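Local structure of uncharacterized protein (Danio rerio, 5HBA) at residues G48-V53 with G128-R133. The protein is the A-chain globular domain of complement C1q, which probably recognises immune targets at the start of the classical complement pathway. Sequence-based numbering, arbitrary orientation.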
ATOM      1  N   GLY A  48      14.794  -1.586  15.039  1.00 29.71           N
ATOM      2  CA  GLY A  48      14.294  -2.761  14.350  1.00 32.38           C
ATOM      3  C   GLY A  48      13.918  -2.518  12.901  1.00 27.88           C
ATOM      4  O   GLY A  48      14.304  -1.509  12.298  1.00 25.39           O
ATOM      5  N   VAL A  49      13.166  -3.460  12.346  1.00 27.45           N
ATOM      6  CA  VAL A  49      12.748  -3.399  10.957  1.00 27.58           C
ATOM      7  C   VAL A  49      11.270  -3.004  10.922  1.00 29.39           C
ATOM      8  O   VAL A  49      10.446  -3.585  11.637  1.00 30.59           O
ATOM      9  CB  VAL A  49      12.993  -4.745  10.261  1.00 30.24           C
ATOM     10  CG1 VAL A  49      12.442  -4.729   8.849  1.00 28.89           C
ATOM     11  CG2 VAL A  49      14.491  -5.045  10.238  1.00 31.36           C
ATOM     12  N   TYR A  50      10.942  -2.001  10.109  1.00 23.79           N
ATOM     13  CA  TYR A  50       9.607  -1.412  10.123  1.00 27.36           C
ATOM     14  C   TYR A  50       8.958  -1.452   8.751  1.00 26.25           C
ATOM     15  O   TYR A  50       9.657  -1.467   7.740  1.00 25.07           O
ATOM     16  CB  TYR A  50       9.705   0.054  10.547  1.00 24.97           C
ATOM     17  CG  TYR A  50       9.911   0.274  12.025  1.00 25.72           C
ATOM     18  CD1 TYR A  50      11.170   0.143  12.600  1.00 23.40           C
ATOM     19  CD2 TYR A  50       8.844   0.634  12.842  1.00 25.64           C
ATOM     20  CE1 TYR A  50      11.357   0.355  13.959  1.00 29.05           C
ATOM     21  CE2 TYR A  50       9.018   0.848  14.195  1.00 27.53           C
ATOM     22  CZ  TYR A  50      10.277   0.705  14.749  1.00 25.68           C
ATOM     23  OH  TYR A  50      10.434   0.925  16.096  1.00 27.27           O
ATOM     24  N   TYR A  51       7.627  -1.430   8.716  1.00 21.26           N
ATOM     25  CA  TYR A  51       6.924  -1.168   7.466  1.00 22.67           C
ATOM     26  C   TYR A  51       6.268   0.213   7.505  1.00 25.90           C
ATOM     27  O   TYR A  51       5.620   0.578   8.494  1.00 21.89           O
ATOM     28  CB  TYR A  51       5.872  -2.251   7.176  1.00 27.40           C
ATOM     29  CG  TYR A  51       5.095  -1.999   5.903  1.00 25.91           C
ATOM     30  CD1 TYR A  51       5.726  -2.041   4.668  1.00 26.74           C
ATOM     31  CD2 TYR A  51       3.738  -1.695   5.939  1.00 26.95           C
ATOM     32  CE1 TYR A  51       5.031  -1.802   3.505  1.00 28.32           C
ATOM     33  CE2 TYR A  51       3.029  -1.458   4.778  1.00 26.95           C
ATOM     34  CZ  TYR A  51       3.683  -1.519   3.567  1.00 28.91           C
ATOM     35  OH  TYR A  51       2.990  -1.276   2.414  1.00 27.59           O
ATOM     36  N   PHE A  52       6.442   0.976   6.430  1.00 25.24           N
ATOM     37  CA  PHE A  52       5.803   2.287   6.295  1.00 24.70           C
ATOM     38  C   PHE A  52       5.030   2.339   4.975  1.00 25.43           C
ATOM     39  O   PHE A  52       5.481   1.791   3.967  1.00 24.05           O
ATOM     40  CB  PHE A  52       6.855   3.402   6.289  1.00 23.89           C
ATOM     41  CG  PHE A  52       7.574   3.574   7.594  1.00 27.38           C
ATOM     42  CD1 PHE A  52       7.067   4.422   8.576  1.00 25.32           C
ATOM     43  CD2 PHE A  52       8.773   2.913   7.836  1.00 26.69           C
ATOM     44  CE1 PHE A  52       7.744   4.592   9.789  1.00 22.42           C
ATOM     45  CE2 PHE A  52       9.448   3.079   9.039  1.00 25.39           C
ATOM     46  CZ  PHE A  52       8.927   3.913  10.018  1.00 25.49           C
ATOM     47  N   VAL A  53       3.882   3.007   4.981  1.00 23.27           N
ATOM     48  CA  VAL A  53       3.089   3.169   3.764  1.00 22.79           C
ATOM     49  C   VAL A  53       2.250   4.435   3.881  1.00 23.39           C
ATOM     50  O   VAL A  53       1.781   4.785   4.974  1.00 20.63           O
ATOM     51  CB  VAL A  53       2.201   1.921   3.481  1.00 25.42           C
ATOM     52  CG1 VAL A  53       1.059   1.811   4.487  1.00 25.87           C
ATOM     53  CG2 VAL A  53       1.638   1.952   2.056  1.00 23.89           C
ATOM     54  N   GLY A 128       2.312   2.980   9.698  1.00 24.17           N
ATOM     55  CA  GLY A 128       3.559   2.279   9.960  1.00 21.90           C
ATOM     56  C   GLY A 128       3.511   1.374  11.175  1.00 23.85           C
ATOM     57  O   GLY A 128       2.722   1.597  12.091  1.00 26.61           O
ATOM     58  N   PHE A 129       4.363   0.352  11.193  1.00 24.51           N
ATOM     59  CA  PHE A 129       4.444  -0.544  12.345  1.00 26.11           C
ATOM     60  C   PHE A 129       5.741  -1.344  12.370  1.00 27.84           C
ATOM     61  O   PHE A 129       6.368  -1.587  11.329  1.00 26.03           O
ATOM     62  CB  PHE A 129       3.216  -1.471  12.432  1.00 24.39           C
ATOM     63  CG  PHE A 129       2.914  -2.208  11.160  1.00 28.69           C
ATOM     64  CD1 PHE A 129       3.554  -3.408  10.868  1.00 26.40           C
ATOM     65  CD2 PHE A 129       1.989  -1.705  10.258  1.00 26.63           C
ATOM     66  CE1 PHE A 129       3.274  -4.088   9.696  1.00 31.34           C
ATOM     67  CE2 PHE A 129       1.709  -2.384   9.075  1.00 29.51           C
ATOM     68  CZ  PHE A 129       2.346  -3.575   8.802  1.00 28.41           C
ATOM     69  N   LEU A 130       6.150  -1.732  13.573  1.00 28.01           N
ATOM     70  CA  LEU A 130       7.323  -2.575  13.756  1.00 27.40           C
ATOM     71  C   LEU A 130       7.049  -3.974  13.215  1.00 29.24           C
ATOM     72  O   LEU A 130       5.988  -4.549  13.476  1.00 28.90           O
ATOM     73  CB  LEU A 130       7.679  -2.666  15.248  1.00 30.86           C
ATOM     74  CG  LEU A 130       8.838  -3.615  15.591  1.00 28.53           C
ATOM     75  CD1 LEU A 130      10.138  -3.004  15.139  1.00 31.78           C
ATOM     76  CD2 LEU A 130       8.893  -3.944  17.074  1.00 35.11           C
ATOM     77  N   ILE A 131       8.000  -4.517  12.457  1.00 29.33           N
ATOM     78  CA  ILE A 131       7.925  -5.914  12.041  1.00 26.83           C
ATOM     79  C   ILE A 131       8.657  -6.789  13.066  1.00 29.31           C
ATOM     80  O   ILE A 131       8.101  -7.769  13.568  1.00 30.94           O
ATOM     81  CB  ILE A 131       8.497  -6.128  10.625  1.00 31.08           C
ATOM     82  CG1 ILE A 131       7.679  -5.336   9.592  1.00 28.56           C
ATOM     83  CG2 ILE A 131       8.517  -7.616  10.276  1.00 32.25           C
ATOM     84  CD1 ILE A 131       8.398  -5.180   8.231  1.00 28.73           C
ATOM     85  N   TYR A 132       9.901  -6.438  13.378  1.00 32.96           N
ATOM     86  CA  TYR A 132      10.622  -7.139  14.440  1.00 34.54           C
ATOM     87  C   TYR A 132      11.682  -6.260  15.099  1.00 34.16           C
ATOM     88  O   TYR A 132      12.239  -5.356  14.462  1.00 34.12           O
ATOM     89  CB  TYR A 132      11.212  -8.467  13.929  1.00 40.18           C
ATOM     90  CG  TYR A 132      12.461  -8.351  13.072  1.00 40.21           C
ATOM     91  CD1 TYR A 132      13.717  -8.188  13.657  1.00 44.12           C
ATOM     92  CD2 TYR A 132      12.393  -8.446  11.684  1.00 38.44           C
ATOM     93  CE1 TYR A 132      14.866  -8.093  12.889  1.00 44.52           C
ATOM     94  CE2 TYR A 132      13.546  -8.357  10.901  1.00 40.45           C
ATOM     95  CZ  TYR A 132      14.777  -8.181  11.516  1.00 42.51           C
ATOM     96  OH  TYR A 132      15.932  -8.084  10.765  1.00 40.15           O
ATOM     97  N   ARG A 133      11.962  -6.532  16.373  1.00 37.16           N
ATOM     98  CA  ARG A 133      12.959  -5.775  17.134  1.00 40.02           C
ATOM     99  C   ARG A 133      14.390  -6.164  16.789  1.00 39.10           C
ATOM    100  O   ARG A 133      14.718  -7.352  16.744  1.00 42.83           O
ATOM    101  CB  ARG A 133      12.746  -5.975  18.639  1.00 42.73           C
ATOM    102  CG  ARG A 133      11.578  -5.217  19.206  1.00 44.50           C
ATOM    103  CD  ARG A 133      11.332  -5.579  20.662  1.00 46.34           C
ATOM    104  NE  ARG A 133      10.350  -4.685  21.275  1.00 56.20           N
ATOM    105  CZ  ARG A 133       9.031  -4.853  21.209  1.00 56.21           C
ATOM    106  NH1 ARG A 133       8.519  -5.890  20.557  1.00 58.07           N
ATOM    107  NH2 ARG A 133       8.222  -3.982  21.796  1.00 58.62           N
TER
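Val-49, Tyr-50 and Tyr-51 pair with Phe-129 to Tyr-132 as antiparallel neighbours in a sheet of the C1q domain, strand 48-59 lying beside the C-terminal strand 120-133. The axes of 48-53 and 128-130 run at 163°, and Tyr-51 N donates to Phe-129 O at 2.9 Å while Phe-129 N returns a bond to Tyr-51 O at 3.0 Å. Toward the C-terminus the register slips by one in a classic beta bulge: Val-49 O accepts from Ile-131 N at 2.7 Å, in the carbonyl plane, and only weakly from Tyr-132 N, while Val-49 N donates to Tyr-132 O. Ile-131, at the corner where the chain turns, points toward strand 48-53, its CD1 4.0 Å from Tyr-51 CB.

On one face of the sheet, Leu-130 CD1 sits over the Tyr-50 ring, 3.9 Å from its centroid and 20° off the normal, a CH-pi contact. Tyr-50 OH is hydrogen-bonded to Val-46 O, and its ring meets Phe-42 edge-to-face, consistent with a place inside the jelly-roll sandwich of the C1q/TNF fold. An alanine in place of Tyr-50 would probably leave Leu-130 CD1 without its ring and Val-46 O without this hydroxyl partner.

The other face carries Val-49, Tyr-51, Phe-129 and Tyr-132 and meets the two other subunits of the trimer. With CG between its backbone N and carbonyl carbon (chi1 76°), Tyr-132 turns a face of its ring to Val-49 CB, a CH-pi contact, and Val-49 CG2 comes within 3.4 Å of Tyr-132 CZ. The Tyr-51 and Phe-129 rings meet obliquely. Phe-129 also meets the Tyr-51 ring of the third subunit, and Tyr-51 packs on that same residue, whereas Ile-131 touches Phe-129 of the second subunit.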